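Local coordinates for protein Rnh (Ribonuclease H) (Chlorobaculum tepidum, PDB 3H08) that probably cleaves the RNA strand of RNA-DNA hybrids endonucleolytically, using magnesium, at residues 6-11 and 66-71. The protein carries 3 engineered substitutions. Numbering follows the deposited sequence.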
# COMPACT_ATOMS: atom_id res chain seq x y z
N THR A 6 -10.12 6.41 -5.59
CA THR A 6 -9.69 6.44 -4.20
C THR A 6 -9.37 4.99 -3.80
O THR A 6 -10.14 4.08 -4.08
CB THR A 6 -10.78 7.08 -3.35
OG1 THR A 6 -11.03 8.39 -3.85
CG2 THR A 6 -10.37 7.15 -1.88
N ILE A 7 -8.21 4.78 -3.17
CA ILE A 7 -7.74 3.46 -2.80
C ILE A 7 -7.42 3.46 -1.33
O ILE A 7 -6.73 4.34 -0.82
CB ILE A 7 -6.49 3.04 -3.63
CG1 ILE A 7 -6.78 3.20 -5.11
CG2 ILE A 7 -6.10 1.64 -3.29
CD1 ILE A 7 -5.67 2.73 -6.00
N TYR A 8 -7.92 2.43 -0.66
CA TYR A 8 -7.73 2.21 0.78
C TYR A 8 -6.91 0.95 0.94
O TYR A 8 -7.29 -0.09 0.43
CB TYR A 8 -9.06 2.08 1.46
CG TYR A 8 -9.96 3.26 1.27
CD1 TYR A 8 -9.95 4.32 2.17
CD2 TYR A 8 -10.83 3.35 0.18
CE1 TYR A 8 -10.79 5.41 2.02
CE2 TYR A 8 -11.65 4.43 0.02
CZ TYR A 8 -11.62 5.47 0.93
OH TYR A 8 -12.50 6.55 0.80
N THR A 9 -5.77 1.05 1.60
CA THR A 9 -4.84 -0.06 1.67
C THR A 9 -4.52 -0.42 3.13
O THR A 9 -4.44 0.47 4.01
CB THR A 9 -3.53 0.25 0.89
OG1 THR A 9 -2.79 1.29 1.56
CG2 THR A 9 -3.84 0.66 -0.51
N ASP A 10 -4.25 -1.70 3.37
CA ASP A 10 -3.85 -2.17 4.71
C ASP A 10 -3.01 -3.41 4.58
O ASP A 10 -3.23 -4.23 3.72
CB ASP A 10 -5.08 -2.49 5.62
CG ASP A 10 -4.71 -2.64 7.14
OD1 ASP A 10 -4.05 -3.66 7.52
OD2 ASP A 10 -5.19 -1.82 7.99
N GLY A 11 -2.07 -3.56 5.50
CA GLY A 11 -1.32 -4.79 5.61
C GLY A 11 -1.24 -5.22 7.05
O GLY A 11 -1.32 -4.39 7.95
N GLN A 66 -6.20 9.05 -4.91
CA GLN A 66 -6.11 9.44 -3.50
C GLN A 66 -6.00 8.13 -2.72
O GLN A 66 -6.89 7.32 -2.75
CB GLN A 66 -7.38 10.18 -3.08
CG GLN A 66 -7.64 11.45 -3.88
CD GLN A 66 -6.79 12.60 -3.42
OE1 GLN A 66 -6.50 12.70 -2.26
NE2 GLN A 66 -6.45 13.49 -4.32
N LEU A 67 -4.87 7.93 -2.07
CA LEU A 67 -4.55 6.67 -1.39
C LEU A 67 -4.48 6.87 0.10
O LEU A 67 -3.69 7.69 0.57
CB LEU A 67 -3.24 6.10 -1.93
CG LEU A 67 -2.99 4.62 -1.58
CD1 LEU A 67 -2.17 3.97 -2.62
CD2 LEU A 67 -2.33 4.52 -0.25
N TYR A 68 -5.34 6.15 0.81
CA TYR A 68 -5.47 6.21 2.28
C TYR A 68 -4.85 4.97 2.90
O TYR A 68 -5.28 3.83 2.63
CB TYR A 68 -6.95 6.29 2.68
CG TYR A 68 -7.54 7.63 2.36
CD1 TYR A 68 -7.58 8.63 3.30
CD2 TYR A 68 -8.00 7.91 1.08
CE1 TYR A 68 -8.12 9.87 3.00
CE2 TYR A 68 -8.54 9.15 0.76
CZ TYR A 68 -8.56 10.14 1.72
OH TYR A 68 -9.12 11.38 1.45
N SER A 69 -3.83 5.17 3.74
CA SER A 69 -3.14 4.08 4.44
C SER A 69 -2.91 4.38 5.92
O SER A 69 -2.67 5.51 6.27
CB SER A 69 -1.76 3.87 3.76
OG SER A 69 -0.99 2.85 4.37
N ASP A 70 -2.92 3.37 6.81
CA ASP A 70 -2.50 3.58 8.22
C ASP A 70 -0.99 3.52 8.37
O ASP A 70 -0.47 3.72 9.47
CB ASP A 70 -3.13 2.56 9.15
CG ASP A 70 -2.80 2.80 10.60
OD1 ASP A 70 -3.05 3.92 11.10
OD2 ASP A 70 -2.31 1.85 11.25
N SER A 71 -0.27 3.31 7.25
CA SER A 71 1.17 3.10 7.31
C SER A 71 1.96 4.39 7.30
O SER A 71 2.09 5.06 6.27
CB SER A 71 1.64 2.20 6.17
OG SER A 71 3.04 2.05 6.12
O HOH W 1 -0.79 0.41 3.33
O HOH W 2 -3.63 0.77 6.39
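I7 is gripped at both backbone ends by strand 66-69: its N donates to Q66 O and its O accepts from Y68 N (2.8 Å), while T9 N donates to Y68 O. I7 thus bonds to the neighbours on either side of L67, with strand axes 19° apart, marking a parallel pairing of two central strands of the RNase H fold. On the buried face, L67 CD2 packs 3.7 Å from T9 OG1; T9 touches A51 and L67 touches A52 of helix 44-57. On the other face Y8 and Y68 both hold CG anti to the carbonyl carbon (chi1 -72° in Y68), pointing their rings the same way. The planes, 21° apart, are slid so that the rings barely overlap, and Y8 CD1 lies against Y68 CB (3.6 Å). H120 stacks on Y68; an alanine in place of Y68 would probably open a gap beside T6 and Y8 and leave H120 without this partner. Toward D70 the strands separate: T9 O and D70 N, 4.3 Å apart, are too distant to bond, and D70 N donates to water instead. Another water bridges T9 OG1 and S69 OG. D10 OD2 and D70 OD2, 5.7 Å apart, would tend to gather negative charge, partly offset by K121, which salt-bridges D70. A bound magnesium ion lies about 3 Å from the nearest S69 side-chain atom, and D10 and D70 probably help bind metal here.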